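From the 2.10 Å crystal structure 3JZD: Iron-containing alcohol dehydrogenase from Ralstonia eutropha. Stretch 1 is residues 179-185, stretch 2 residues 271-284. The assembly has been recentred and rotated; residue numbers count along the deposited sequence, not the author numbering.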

# COMPACT_ATOMS: atom_id res chain seq x y z
N ALA A 179 0.28 -8.79 11.78
CA ALA A 179 1.24 -9.00 10.72
C ALA A 179 1.72 -10.46 10.65
O ALA A 179 1.86 -11.04 9.56
CB ALA A 179 2.48 -8.03 10.91
N ALA A 180 2.01 -11.06 11.80
CA ALA A 180 2.52 -12.45 11.84
C ALA A 180 1.57 -13.42 11.12
O ALA A 180 1.99 -14.20 10.28
CB ALA A 180 2.83 -12.91 13.33
N GLU A 181 0.28 -13.33 11.44
CA GLU A 181 -0.75 -14.17 10.80
C GLU A 181 -1.07 -13.75 9.39
O GLU A 181 -1.44 -14.59 8.55
CB GLU A 181 -2.06 -14.25 11.64
CG GLU A 181 -1.88 -14.90 12.98
CD GLU A 181 -3.09 -15.69 13.41
OE1 GLU A 181 -4.21 -15.10 13.60
OE2 GLU A 181 -2.88 -16.92 13.57
N GLY A 182 -0.95 -12.47 9.11
CA GLY A 182 -1.11 -11.97 7.75
C GLY A 182 -0.13 -12.68 6.80
O GLY A 182 -0.47 -13.00 5.67
N LEU A 183 1.08 -12.94 7.28
CA LEU A 183 2.06 -13.59 6.45
C LEU A 183 1.64 -14.99 6.04
O LEU A 183 2.16 -15.52 5.09
CB LEU A 183 3.43 -13.59 7.13
CG LEU A 183 4.12 -12.24 7.18
CD1 LEU A 183 5.22 -12.20 8.26
CD2 LEU A 183 4.67 -11.93 5.78
N TYR A 184 0.78 -15.66 6.82
CA TYR A 184 0.35 -16.99 6.41
C TYR A 184 -1.13 -17.11 6.11
O TYR A 184 -1.67 -18.20 6.05
CB TYR A 184 0.82 -18.04 7.40
CG TYR A 184 0.39 -17.91 8.85
CD1 TYR A 184 -0.90 -18.20 9.24
CD2 TYR A 184 1.34 -17.65 9.86
CE1 TYR A 184 -1.26 -18.16 10.59
CE2 TYR A 184 0.98 -17.62 11.20
CZ TYR A 184 -0.31 -17.89 11.55
OH TYR A 184 -0.67 -17.89 12.86
N ALA A 185 -1.76 -15.98 5.85
CA ALA A 185 -3.17 -15.93 5.58
C ALA A 185 -3.48 -16.77 4.38
O ALA A 185 -2.69 -16.87 3.46
CB ALA A 185 -3.63 -14.51 5.30
N TYR A 271 2.35 -23.46 17.47
CA TYR A 271 1.36 -24.43 17.00
C TYR A 271 1.36 -24.51 15.46
O TYR A 271 1.29 -25.58 14.88
CB TYR A 271 -0.02 -23.99 17.48
CG TYR A 271 -1.12 -24.96 17.20
CD1 TYR A 271 -1.73 -25.02 15.95
CD2 TYR A 271 -1.61 -25.80 18.21
CE1 TYR A 271 -2.77 -25.91 15.69
CE2 TYR A 271 -2.65 -26.71 17.94
CZ TYR A 271 -3.23 -26.74 16.69
OH TYR A 271 -4.23 -27.64 16.43
N ASN A 272 1.39 -23.35 14.81
CA ASN A 272 1.37 -23.29 13.36
C ASN A 272 2.71 -23.39 12.63
O ASN A 272 2.72 -23.61 11.40
CB ASN A 272 0.67 -22.00 12.93
CG ASN A 272 -0.85 -22.08 13.05
OD1 ASN A 272 -1.44 -23.19 13.10
ND2 ASN A 272 -1.49 -20.92 13.09
N ALA A 273 3.83 -23.32 13.37
CA ALA A 273 5.16 -23.18 12.76
C ALA A 273 5.54 -24.24 11.71
O ALA A 273 6.05 -23.89 10.64
CB ALA A 273 6.27 -23.07 13.86
N ALA A 274 5.29 -25.51 12.01
CA ALA A 274 5.64 -26.60 11.11
C ALA A 274 4.92 -26.49 9.77
O ALA A 274 5.45 -26.93 8.74
CB ALA A 274 5.33 -27.99 11.74
N ALA A 275 3.75 -25.90 9.78
CA ALA A 275 2.92 -25.78 8.60
C ALA A 275 3.29 -24.64 7.65
O ALA A 275 3.05 -24.76 6.45
CB ALA A 275 1.44 -25.63 9.03
N VAL A 276 3.92 -23.59 8.19
CA VAL A 276 4.25 -22.34 7.46
C VAL A 276 5.65 -21.82 7.72
O VAL A 276 5.84 -20.72 8.21
CB VAL A 276 3.16 -21.24 7.80
CG1 VAL A 276 1.86 -21.69 7.25
CG2 VAL A 276 2.99 -21.01 9.34
N PRO A 277 6.68 -22.61 7.34
CA PRO A 277 8.08 -22.26 7.61
C PRO A 277 8.53 -21.02 6.86
O PRO A 277 9.35 -20.23 7.38
CB PRO A 277 8.84 -23.50 7.15
CG PRO A 277 7.91 -24.21 6.19
CD PRO A 277 6.54 -23.91 6.66
N GLU A 278 7.98 -20.78 5.68
CA GLU A 278 8.34 -19.56 4.98
C GLU A 278 7.86 -18.31 5.77
O GLU A 278 8.63 -17.36 5.91
CB GLU A 278 7.79 -19.53 3.56
CG GLU A 278 8.14 -18.26 2.85
CD GLU A 278 7.90 -18.30 1.37
OE1 GLU A 278 7.89 -19.40 0.79
OE2 GLU A 278 7.74 -17.21 0.80
N ALA A 279 6.62 -18.30 6.28
CA ALA A 279 6.14 -17.16 7.05
C ALA A 279 7.02 -17.02 8.32
O ALA A 279 7.44 -15.92 8.67
CB ALA A 279 4.62 -17.30 7.39
N MSE A 280 7.32 -18.12 8.99
CA MSE A 280 8.18 -18.08 10.17
C MSE A 280 9.56 -17.48 9.91
O MSE A 280 10.04 -16.67 10.73
CB MSE A 280 8.38 -19.47 10.75
CG MSE A 280 7.19 -20.15 11.38
SE MSE A 280 6.10 -19.12 12.63
CE MSE A 280 5.01 -18.09 11.39
N ALA A 281 10.21 -17.89 8.82
CA ALA A 281 11.48 -17.29 8.42
C ALA A 281 11.41 -15.76 8.20
O ALA A 281 12.36 -15.04 8.47
CB ALA A 281 12.08 -18.02 7.17
N ARG A 282 10.29 -15.26 7.68
CA ARG A 282 10.10 -13.83 7.51
C ARG A 282 9.87 -13.17 8.86
O ARG A 282 10.39 -12.09 9.10
CB ARG A 282 8.97 -13.50 6.53
CG ARG A 282 9.29 -13.97 5.12
CD ARG A 282 8.27 -13.65 4.08
NE ARG A 282 8.20 -12.20 3.81
CZ ARG A 282 7.51 -11.67 2.81
NH1 ARG A 282 6.81 -12.47 2.00
NH2 ARG A 282 7.52 -10.35 2.61
N ILE A 283 9.13 -13.80 9.76
CA ILE A 283 8.96 -13.21 11.06
C ILE A 283 10.30 -13.15 11.80
O ILE A 283 10.60 -12.17 12.48
CB ILE A 283 7.94 -13.96 11.86
CG1 ILE A 283 6.54 -13.79 11.22
CG2 ILE A 283 8.00 -13.50 13.32
CD1 ILE A 283 5.50 -14.78 11.80
N ARG A 284 11.11 -14.20 11.66
CA ARG A 284 12.42 -14.29 12.31
C ARG A 284 13.36 -13.21 11.82
O ARG A 284 14.02 -12.53 12.63
CB ARG A 284 13.03 -15.66 12.10
CG ARG A 284 12.29 -16.71 12.91
CD ARG A 284 12.64 -18.16 12.54
NE ARG A 284 14.08 -18.36 12.46
CZ ARG A 284 14.73 -18.93 11.44
NH1 ARG A 284 14.09 -19.44 10.39
NH2 ARG A 284 16.05 -19.00 11.50

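Contact between residues 179-185 and 271-284 of this iron-containing alcohol dehydrogenase, which buries 405 Å² counted over both sides; it is mostly apolar, with one hydrogen bond crossing between the stretches. Tyr271 lies out of reach, and the contact begins at Asn272, whose CA-to-CB bond points toward stretch 1. Its amide ND2 donates to Tyr184 OH (3.1 Å, N-H...O angle 157°), and that hydroxyl in turn donates to Glu181 OE2 at 2.5 Å. The phenol therefore accepts from one stretch and donates within its own, so its polar end is satisfied in a buried setting. Ala273, Ala274 and Ala275 make no contact. Val276, at the N-cap position of the following helix, has its CA-to-CB bond toward stretch 1 and sets CG2 3.8 Å from Tyr184 CD2; its branched apolar side chain offers a methyl to the ring carbons. Pro277 and Glu278, both exposed, take no part. Ala279 sits where the backbones come close, its CA 5.5 Å from Leu183 CA; its methyl CB lies 3.9 Å from both Leu183 CB and Tyr184 CB and 3.8 Å from Leu183 O, a spacing that the small side chain permits. The CA-to-CB bond of selenomethionine Met280 points away from stretch 1, but the end of the side chain (m, m, p) comes nearer, placing CE at the edge of the Tyr184 ring, near its plane, 4.0 Å from Tyr184 CD2. Ala281 is out of reach. Arg282 lays its guanidinium beside Leu183, whose CD2 lies over one face, 4.1 Å from Arg282 NE; this leaves the polar edge free, and NE and NH2 hydrogen-bond elsewhere in the structure. Ile283 closes the contact: its CG1 packs 3.6 Å from Leu183 CD1, and its CD1 lies 3.6 Å from Ala180 CB. The extended m, t side chain thus bridges two residues of stretch 1, while Arg284 is out of reach.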